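PDB 2QYT: 2-dehydropantoate 2-reductase from Porphyromonas gingivalis, which probably catalyses the NADPH-dependent reduction of ketopantoate to pantoate, the second step on the route from 3-methyl-2-oxobutanoate to pantoate in pantothenate biosynthesis. Local coordinates for residues Y289-A294 with R306-L311; I205-T210 with E235-L240; Y23-A28 with L58-P63. All coordinates share one frame; numbering follows the deposited sequence.

Interaction 1. Residues Y289-A294 with R306-L311; sequences YVVREA and RMYREL. With SO4 (sulfate ion), chain D.
With both first torsions near anti, Val-291 and Tyr-308 meet across the contact: Tyr-308 holds CG opposite its backbone N (chi1 173°), and Val-291 has its CG2 turned to the tyrosine. CG2 of Val-291 lies 3.8 Å from CB of Tyr-308, touching the root of the side chain, where CB joins the ring; the two side chains cross at about a right angle. This is the apolar floor of a small surface contact between helices 288-296 and 302-309, the last two helices of the modelled chain, which lie in the all-helical C-terminal part typical of ketopantoate reductases. Above the floor the contact turns polar. The Arg-292 chain bends at chi3 (-122°) and brings its guanidinium near the phenol, with NH2 3.5 Å from OH of Tyr-308. A sulfate ion, probably from the crystallisation liquor, sits beside both groups. Tyr-308 gives it a weak hydrogen bond from OH to O1 (2.9 Å), and O1 lies near the plane of the ring, at its edge. Arg-292 is modelled too close to the sulfate for its exact geometry there to be trusted. Thr-285 supplies a further hydrogen bond to the ion through OG1.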
loop_
_atom_site.group_PDB
_atom_site.type_symbol
_atom_site.label_atom_id
_atom_site.label_comp_id
_atom_site.label_asym_id
_atom_site.label_seq_id
_atom_site.Cartn_x
_atom_site.Cartn_y
_atom_site.Cartn_z
ATOM N N TYR A 289 -3.363 16.688 1.421
ATOM C CA TYR A 289 -2.142 16.485 2.196
ATOM C C TYR A 289 -1.063 17.471 1.778
ATOM O O TYR A 289 -0.508 18.189 2.634
ATOM C CB TYR A 289 -1.615 15.049 2.035
ATOM C CG TYR A 289 -0.245 14.871 2.641
ATOM C CD1 TYR A 289 -0.083 14.738 4.029
ATOM C CD2 TYR A 289 0.896 14.894 1.841
ATOM C CE1 TYR A 289 1.185 14.605 4.598
ATOM C CE2 TYR A 289 2.169 14.768 2.397
ATOM C CZ TYR A 289 2.309 14.617 3.773
ATOM O OH TYR A 289 3.574 14.483 4.309
ATOM N N VAL A 290 -0.798 17.474 0.457
ATOM C CA VAL A 290 0.182 18.322 -0.228
ATOM C C VAL A 290 0.004 19.814 0.101
ATOM O O VAL A 290 0.940 20.459 0.595
ATOM C CB VAL A 290 0.144 18.093 -1.788
ATOM C CG1 VAL A 290 1.382 18.677 -2.449
ATOM C CG2 VAL A 290 0.049 16.617 -2.117
ATOM N N VAL A 291 -1.201 20.350 -0.118
ATOM C CA VAL A 291 -1.517 21.738 0.243
ATOM C C VAL A 291 -1.151 22.075 1.708
ATOM O O VAL A 291 -0.528 23.109 2.010
ATOM C CB VAL A 291 -3.030 22.052 -0.020
ATOM C CG1 VAL A 291 -3.447 23.399 0.597
ATOM C CG2 VAL A 291 -3.342 22.015 -1.527
ATOM N N ARG A 292 -1.542 21.196 2.623
ATOM C CA ARG A 292 -1.345 21.475 4.020
ATOM C C ARG A 292 0.085 21.298 4.495
ATOM O O ARG A 292 0.565 22.073 5.327
ATOM C CB ARG A 292 -2.330 20.684 4.854
ATOM C CG ARG A 292 -3.687 21.364 4.912
ATOM C CD ARG A 292 -4.625 20.650 5.863
ATOM N NE ARG A 292 -5.820 20.222 5.141
ATOM C CZ ARG A 292 -5.926 19.070 4.467
ATOM N NH1 ARG A 292 -4.923 18.182 4.427
ATOM N NH2 ARG A 292 -7.053 18.802 3.840
ATOM N N GLU A 293 0.771 20.295 3.968
ATOM C CA GLU A 293 2.181 20.101 4.284
ATOM C C GLU A 293 3.054 21.310 3.884
ATOM O O GLU A 293 3.879 21.778 4.693
ATOM C CB GLU A 293 2.686 18.783 3.692
ATOM C CG GLU A 293 3.808 18.120 4.458
ATOM C CD GLU A 293 3.490 17.993 5.923
ATOM O OE1 GLU A 293 2.332 17.645 6.263
ATOM O OE2 GLU A 293 4.393 18.292 6.741
ATOM N N ALA A 294 2.839 21.838 2.663
ATOM C CA ALA A 294 3.475 23.107 2.228
ATOM C C ALA A 294 3.129 24.354 3.076
ATOM O O ALA A 294 4.001 25.198 3.318
ATOM C CB ALA A 294 3.198 23.371 0.746
ATOM N N ARG A 306 -4.725 25.912 -6.515
ATOM C CA ARG A 306 -5.762 26.174 -7.518
ATOM C C ARG A 306 -6.577 24.898 -7.743
ATOM O O ARG A 306 -7.802 24.936 -7.760
ATOM C CB ARG A 306 -5.135 26.650 -8.845
ATOM C CG ARG A 306 -6.103 27.340 -9.811
ATOM C CD ARG A 306 -6.041 26.770 -11.248
ATOM N NE ARG A 306 -4.943 27.292 -12.080
ATOM C CZ ARG A 306 -4.771 27.025 -13.382
ATOM N NH1 ARG A 306 -5.622 26.242 -14.043
ATOM N NH2 ARG A 306 -3.737 27.545 -14.038
HETATM N N MSE A 307 -5.878 23.774 -7.883
HETATM C CA MSE A 307 -6.483 22.467 -8.185
HETATM C C MSE A 307 -7.346 21.908 -7.032
HETATM O O MSE A 307 -8.476 21.457 -7.253
HETATM C CB MSE A 307 -5.376 21.469 -8.581
HETATM C CG MSE A 307 -5.626 20.662 -9.863
HETATM SE SE MSE A 307 -4.177 20.813 -11.194
HETATM C CE MSE A 307 -4.860 19.739 -12.644
ATOM N N TYR A 308 -6.807 21.948 -5.812
ATOM C CA TYR A 308 -7.502 21.454 -4.617
ATOM C C TYR A 308 -8.770 22.251 -4.347
ATOM O O TYR A 308 -9.876 21.712 -4.391
ATOM C CB TYR A 308 -6.572 21.497 -3.386
ATOM C CG TYR A 308 -7.263 21.158 -2.079
ATOM C CD1 TYR A 308 -7.472 19.829 -1.704
ATOM C CD2 TYR A 308 -7.719 22.165 -1.219
ATOM C CE1 TYR A 308 -8.118 19.512 -0.519
ATOM C CE2 TYR A 308 -8.364 21.852 -0.025
ATOM C CZ TYR A 308 -8.556 20.523 0.317
ATOM O OH TYR A 308 -9.188 20.195 1.495
ATOM N N ARG A 309 -8.576 23.542 -4.085
ATOM C CA ARG A 309 -9.634 24.478 -3.725
ATOM C C ARG A 309 -10.777 24.510 -4.744
ATOM O O ARG A 309 -11.954 24.462 -4.363
ATOM C CB ARG A 309 -9.028 25.879 -3.542
ATOM C CG ARG A 309 -9.999 26.983 -3.130
ATOM C CD ARG A 309 -9.245 28.187 -2.577
ATOM N NE ARG A 309 -10.142 29.202 -2.021
ATOM C CZ ARG A 309 -9.803 30.079 -1.077
ATOM N NH1 ARG A 309 -8.580 30.076 -0.557
ATOM N NH2 ARG A 309 -10.694 30.962 -0.643
ATOM N N GLU A 310 -10.423 24.571 -6.030
ATOM C CA GLU A 310 -11.397 24.844 -7.096
ATOM C C GLU A 310 -12.046 23.600 -7.745
ATOM O O GLU A 310 -12.725 23.706 -8.782
ATOM C CB GLU A 310 -10.813 25.821 -8.127
ATOM C CG GLU A 310 -10.648 27.254 -7.578
ATOM C CD GLU A 310 -9.667 28.114 -8.375
ATOM O OE1 GLU A 310 -9.338 29.225 -7.897
ATOM O OE2 GLU A 310 -9.225 27.685 -9.470
ATOM N N LEU A 311 -11.824 22.436 -7.123
ATOM C CA LEU A 311 -12.727 21.275 -7.274
ATOM C C LEU A 311 -13.007 20.472 -5.986
ATOM O O LEU A 311 -13.513 19.344 -6.040
ATOM C CB LEU A 311 -12.394 20.384 -8.485
ATOM C CG LEU A 311 -13.535 20.464 -9.523
ATOM C CD1 LEU A 311 -13.037 20.493 -10.972
ATOM C CD2 LEU A 311 -14.586 19.361 -9.317
HETATM S S SO4 D . -8.946 17.167 2.501
HETATM O O1 SO4 D . -7.797 17.690 1.768
HETATM O O2 SO4 D . -10.152 17.166 1.661
HETATM O O3 SO4 D . -8.646 15.790 2.940
HETATM O O4 SO4 D . -9.177 18.059 3.635
#

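Interaction 2. Residues I205-T210 with E235-L240; sequences ISVTAT and EEVAEL
Val-237 meets Val-207 and Ser-206 across two buried helix faces, and its three side-chain carbons divide the work. Its CB points at the opposite helix and lies 4.4 Å from CG1 of Val-207. From there chi1 of 81° sets CG1 between the backbone N and the carbonyl carbon, and this methyl makes the closest approach, 3.9 Å to CG1 of Val-207; the two valines cross at about a right angle, each offering one branch. The other branch, CG2, lies opposite the backbone N and turns to Ser-206, ending 4.4 Å from OG. That approach is loose, and the serine hydroxyl has its polar partners elsewhere: it is hydrogen-bonded to O of Leu-286 and to OH of Tyr-304. A buried polar atom is thus satisfied beside the valines, while the contact across the two segments remains one of methyl groups without a hydrogen bond. Register follows the same pair, with the CA atoms of Val-207 and Val-237 7.7 Å apart. Helices 194-215 and 227-244 meet here in the helical C-terminal region; Tyr-304 of helix 302-309 packs against Val-207, and Val-290 of helix 288-296 rests on Ser-206 and Leu-240.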
loop_
_atom_site.group_PDB
_atom_site.type_symbol
_atom_site.label_atom_id
_atom_site.label_comp_id
_atom_site.label_asym_id
_atom_site.label_seq_id
_atom_site.Cartn_x
_atom_site.Cartn_y
_atom_site.Cartn_z
ATOM N N ILE A 205 1.117 9.316 -7.941
ATOM C CA ILE A 205 -0.326 9.159 -7.816
ATOM C C ILE A 205 -0.988 10.452 -7.340
ATOM O O ILE A 205 -2.114 10.744 -7.709
ATOM C CB ILE A 205 -0.706 7.957 -6.941
ATOM C CG1 ILE A 205 -2.223 7.892 -6.759
ATOM C CG2 ILE A 205 -0.032 8.048 -5.605
ATOM C CD1 ILE A 205 -2.724 6.726 -5.947
ATOM N N SER A 206 -0.277 11.238 -6.540
ATOM C CA SER A 206 -0.743 12.578 -6.201
ATOM C C SER A 206 -0.910 13.381 -7.507
ATOM O O SER A 206 -2.023 13.747 -7.880
ATOM C CB SER A 206 0.232 13.242 -5.219
ATOM O OG SER A 206 -0.168 14.548 -4.856
ATOM N N VAL A 207 0.174 13.597 -8.243
ATOM C CA VAL A 207 0.074 14.428 -9.467
ATOM C C VAL A 207 -0.997 13.880 -10.414
ATOM O O VAL A 207 -1.881 14.624 -10.829
ATOM C CB VAL A 207 1.421 14.663 -10.203
ATOM C CG1 VAL A 207 2.469 15.294 -9.267
ATOM C CG2 VAL A 207 1.935 13.388 -10.820
ATOM N N THR A 208 -0.940 12.576 -10.692
ATOM C CA THR A 208 -1.849 11.908 -11.636
ATOM C C THR A 208 -3.309 12.002 -11.199
ATOM O O THR A 208 -4.173 12.373 -11.999
ATOM C CB THR A 208 -1.470 10.423 -11.857
ATOM O OG1 THR A 208 -0.123 10.336 -12.336
ATOM C CG2 THR A 208 -2.414 9.762 -12.852
ATOM N N ALA A 209 -3.573 11.679 -9.934
ATOM C CA ALA A 209 -4.926 11.789 -9.388
ATOM C C ALA A 209 -5.428 13.228 -9.457
ATOM O O ALA A 209 -6.484 13.482 -10.029
ATOM C CB ALA A 209 -5.008 11.237 -7.963
ATOM N N THR A 210 -4.673 14.181 -8.921
ATOM C CA THR A 210 -5.173 15.562 -8.935
ATOM C C THR A 210 -5.372 16.119 -10.358
ATOM O O THR A 210 -6.415 16.691 -10.645
ATOM C CB THR A 210 -4.447 16.560 -7.945
ATOM O OG1 THR A 210 -4.188 17.818 -8.598
ATOM C CG2 THR A 210 -3.167 15.998 -7.393
ATOM N N GLU A 235 6.931 19.675 -10.099
ATOM C CA GLU A 235 7.906 20.551 -9.437
ATOM C C GLU A 235 7.457 20.918 -8.028
ATOM O O GLU A 235 8.286 21.022 -7.116
ATOM C CB GLU A 235 8.141 21.832 -10.243
ATOM C CG GLU A 235 8.992 21.667 -11.506
ATOM C CD GLU A 235 9.265 22.999 -12.212
ATOM O OE1 GLU A 235 10.176 23.026 -13.084
ATOM O OE2 GLU A 235 8.579 24.020 -11.913
ATOM N N GLU A 236 6.146 21.102 -7.865
ATOM C CA GLU A 236 5.556 21.482 -6.592
ATOM C C GLU A 236 5.669 20.370 -5.526
ATOM O O GLU A 236 6.216 20.610 -4.437
ATOM C CB GLU A 236 4.103 21.922 -6.789
ATOM C CG GLU A 236 3.968 23.394 -7.120
ATOM C CD GLU A 236 2.541 23.823 -7.393
ATOM O OE1 GLU A 236 1.608 23.056 -7.057
ATOM O OE2 GLU A 236 2.358 24.938 -7.950
ATOM N N VAL A 237 5.155 19.181 -5.853
ATOM C CA VAL A 237 5.258 18.002 -5.000
ATOM C C VAL A 237 6.727 17.691 -4.698
ATOM O O VAL A 237 7.064 17.313 -3.571
ATOM C CB VAL A 237 4.464 16.747 -5.589
ATOM C CG1 VAL A 237 5.242 16.000 -6.679
ATOM C CG2 VAL A 237 4.020 15.775 -4.449
ATOM N N ALA A 238 7.596 17.878 -5.692
ATOM C CA ALA A 238 9.030 17.623 -5.532
ATOM C C ALA A 238 9.669 18.633 -4.595
ATOM O O ALA A 238 10.458 18.243 -3.722
ATOM C CB ALA A 238 9.747 17.601 -6.862
ATOM N N GLU A 239 9.305 19.910 -4.761
ATOM C CA GLU A 239 9.714 20.988 -3.855
ATOM C C GLU A 239 9.239 20.727 -2.422
ATOM O O GLU A 239 10.003 20.937 -1.477
ATOM C CB GLU A 239 9.183 22.344 -4.344
ATOM C CG GLU A 239 9.806 23.571 -3.671
ATOM C CD GLU A 239 9.238 24.894 -4.183
ATOM O OE1 GLU A 239 8.311 24.888 -5.036
ATOM O OE2 GLU A 239 9.727 25.952 -3.720
ATOM N N LEU A 240 7.984 20.285 -2.277
ATOM C CA LEU A 240 7.409 19.951 -0.963
ATOM C C LEU A 240 8.286 18.936 -0.240
ATOM O O LEU A 240 8.716 19.162 0.896
ATOM C CB LEU A 240 5.977 19.395 -1.085
ATOM C CG LEU A 240 5.279 18.913 0.213
ATOM C CD1 LEU A 240 3.788 19.025 0.095
ATOM C CD2 LEU A 240 5.627 17.496 0.634
#

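Interaction 3. Residues Y23-A28 with L58-P63; sequences YGAMLA and LRVVTP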
loop_
_atom_site.group_PDB
_atom_site.type_symbol
_atom_site.label_atom_id
_atom_site.label_comp_id
_atom_site.label_asym_id
_atom_site.label_seq_id
_atom_site.Cartn_x
_atom_site.Cartn_y
_atom_site.Cartn_z
ATOM N N TYR A 23 -2.154 -10.445 -2.070
ATOM C CA TYR A 23 -0.954 -10.907 -1.322
ATOM C C TYR A 23 -1.311 -11.942 -0.283
ATOM O O TYR A 23 -0.572 -12.897 -0.077
ATOM C CB TYR A 23 -0.131 -9.740 -0.778
ATOM C CG TYR A 23 0.447 -8.908 -1.903
ATOM C CD1 TYR A 23 1.476 -9.419 -2.712
ATOM C CD2 TYR A 23 -0.044 -7.629 -2.184
ATOM C CE1 TYR A 23 2.017 -8.691 -3.750
ATOM C CE2 TYR A 23 0.516 -6.874 -3.239
ATOM C CZ TYR A 23 1.529 -7.397 -4.003
ATOM O OH TYR A 23 2.077 -6.636 -5.004
ATOM N N GLY A 24 -2.487 -11.803 0.319
ATOM C CA GLY A 24 -2.996 -12.865 1.216
ATOM C C GLY A 24 -3.199 -14.210 0.522
ATOM O O GLY A 24 -2.881 -15.273 1.074
ATOM N N ALA A 25 -3.713 -14.178 -0.714
ATOM C CA ALA A 25 -3.885 -15.403 -1.490
ATOM C C ALA A 25 -2.538 -16.078 -1.795
ATOM O O ALA A 25 -2.402 -17.291 -1.661
ATOM C CB ALA A 25 -4.659 -15.105 -2.793
HETATM N N MSE A 26 -1.545 -15.314 -2.242
HETATM C CA MSE A 26 -0.241 -15.887 -2.566
HETATM C C MSE A 26 0.386 -16.481 -1.320
HETATM O O MSE A 26 0.959 -17.593 -1.372
HETATM C CB MSE A 26 0.680 -14.837 -3.169
HETATM C CG MSE A 26 0.177 -14.270 -4.522
HETATM SE SE MSE A 26 0.174 -15.658 -5.942
HETATM C CE MSE A 26 2.089 -15.598 -6.348
ATOM N N LEU A 27 0.301 -15.757 -0.210
ATOM C CA LEU A 27 0.812 -16.319 1.063
ATOM C C LEU A 27 0.091 -17.594 1.459
ATOM O O LEU A 27 0.751 -18.573 1.862
ATOM C CB LEU A 27 0.747 -15.286 2.215
ATOM C CG LEU A 27 1.728 -14.100 1.961
ATOM C CD1 LEU A 27 1.378 -12.896 2.917
ATOM C CD2 LEU A 27 3.159 -14.626 2.145
ATOM N N ALA A 28 -1.246 -17.602 1.394
ATOM C CA ALA A 28 -2.009 -18.832 1.730
ATOM C C ALA A 28 -1.670 -20.035 0.858
ATOM O O ALA A 28 -1.706 -21.162 1.318
ATOM C CB ALA A 28 -3.509 -18.546 1.641
ATOM N N LEU A 58 -10.409 -17.826 -1.117
ATOM C CA LEU A 58 -10.506 -16.619 -1.919
ATOM C C LEU A 58 -10.052 -16.939 -3.336
ATOM O O LEU A 58 -8.960 -17.490 -3.544
ATOM C CB LEU A 58 -9.602 -15.497 -1.342
ATOM C CG LEU A 58 -9.494 -14.174 -2.116
ATOM C CD1 LEU A 58 -10.838 -13.468 -2.265
ATOM C CD2 LEU A 58 -8.487 -13.261 -1.404
ATOM N N ARG A 59 -10.892 -16.573 -4.298
ATOM C CA ARG A 59 -10.590 -16.734 -5.719
ATOM C C ARG A 59 -9.852 -15.531 -6.342
ATOM O O ARG A 59 -10.222 -14.375 -6.106
ATOM C CB ARG A 59 -11.864 -17.044 -6.516
ATOM C CG ARG A 59 -11.556 -17.403 -7.971
ATOM C CD ARG A 59 -12.824 -17.786 -8.696
ATOM N NE ARG A 59 -12.621 -18.082 -10.130
ATOM C CZ ARG A 59 -13.611 -18.305 -10.991
ATOM N NH1 ARG A 59 -14.884 -18.274 -10.567
ATOM N NH2 ARG A 59 -13.323 -18.566 -12.274
ATOM N N VAL A 60 -8.821 -15.821 -7.153
ATOM C CA VAL A 60 -8.048 -14.789 -7.829
ATOM C C VAL A 60 -7.950 -15.132 -9.328
ATOM O O VAL A 60 -7.572 -16.259 -9.697
ATOM C CB VAL A 60 -6.630 -14.627 -7.222
ATOM C CG1 VAL A 60 -5.887 -13.502 -7.938
ATOM C CG2 VAL A 60 -6.708 -14.316 -5.752
ATOM N N VAL A 61 -8.378 -14.185 -10.158
ATOM C CA VAL A 61 -8.292 -14.297 -11.616
ATOM C C VAL A 61 -7.389 -13.203 -12.178
ATOM O O VAL A 61 -7.454 -12.044 -11.791
ATOM C CB VAL A 61 -9.700 -14.377 -12.350
ATOM C CG1 VAL A 61 -10.572 -15.495 -11.788
ATOM C CG2 VAL A 61 -10.483 -13.027 -12.288
ATOM N N THR A 62 -6.544 -13.577 -13.140
ATOM C CA THR A 62 -5.624 -12.636 -13.739
ATOM C C THR A 62 -5.671 -12.983 -15.224
ATOM O O THR A 62 -6.410 -13.900 -15.623
ATOM C CB THR A 62 -4.167 -12.757 -13.128
ATOM O OG1 THR A 62 -3.487 -13.834 -13.748
ATOM C CG2 THR A 62 -4.157 -13.033 -11.583
ATOM N N PRO A 63 -4.926 -12.257 -16.059
ATOM C CA PRO A 63 -4.931 -12.717 -17.436
ATOM C C PRO A 63 -4.527 -14.202 -17.650
ATOM O O PRO A 63 -5.050 -14.864 -18.583
ATOM C CB PRO A 63 -3.961 -11.746 -18.165
ATOM C CG PRO A 63 -3.921 -10.508 -17.347
ATOM C CD PRO A 63 -4.128 -11.030 -15.862
#
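Ala-25 gathers the apolar packing on one methyl: its CB points from the helix to the strand and meets CG2 of Val-60 at 3.7 Å. The valine has its CG1 opposite the backbone N (chi1 -178°), which puts CG2 on the side of the N and over the alanine, while CG1 stands farther off, 5.5 Å from CB of Ala-25. Leu-58 adds a looser touch: its CD2 branch reaches to 4.5 Å from the same CB of Ala-25, whereas CD1 is turned elsewhere. The small alanine side chain lets the backbones come close, with the CA atoms of Ala-25 and Leu-58 6.7 Å apart.

The second kind of interaction is backbone hydrogen bonding, and it holds each partner in shape without crossing the contact. In the helix, N of Leu-27 bonds to O of Tyr-23 at 3.0 Å. The strand alternates, Leu-58 and Val-60 facing the helix and Arg-59 pointing away, and it pairs with strands 66-69 and 151-154. Helix 18-33 follows a glycine-rich turn consistent with the GxGxxG motif of dinucleotide-binding Rossmann folds, and it forms the beta-alpha-beta crossover from strand 9-14 to strand 38-43. The helix lies between two sheets: Leu-27 and Ala-28 pack on strand 38-43 of the parallel one, and Ala-25 also on strand 66-69 of the mixed one.

Polar interaction lies at the border of the contact, where OH of Tyr-23 is hydrogen-bonded to OE2 of Glu-159 and its ring meets Phe-161 edge to face, tying the helix to strand 158-164 of the mixed sheet.

In the fold
The three contacts follow one another along the chain without overlap: interaction 3 closes first, then interaction 2, then interaction 1. Interaction 3 belongs to the Rossmann-type N-terminal part, where a helix is held between the parallel and the mixed sheet; the other two belong to the helical C-terminal part. Interactions 1 and 2 have centres about 10 Å apart and touch directly, for instance where CB of Glu-293 lies 3.8 Å from CD1 of Leu-240, so the four helices pack against one another in one continuous cluster. Interaction 3 lies on the opposite side of the chain's centre, about 32 Å from interaction 2 and 37 Å from interaction 1 between centres, an arrangement that reflects the enzyme's two-part build.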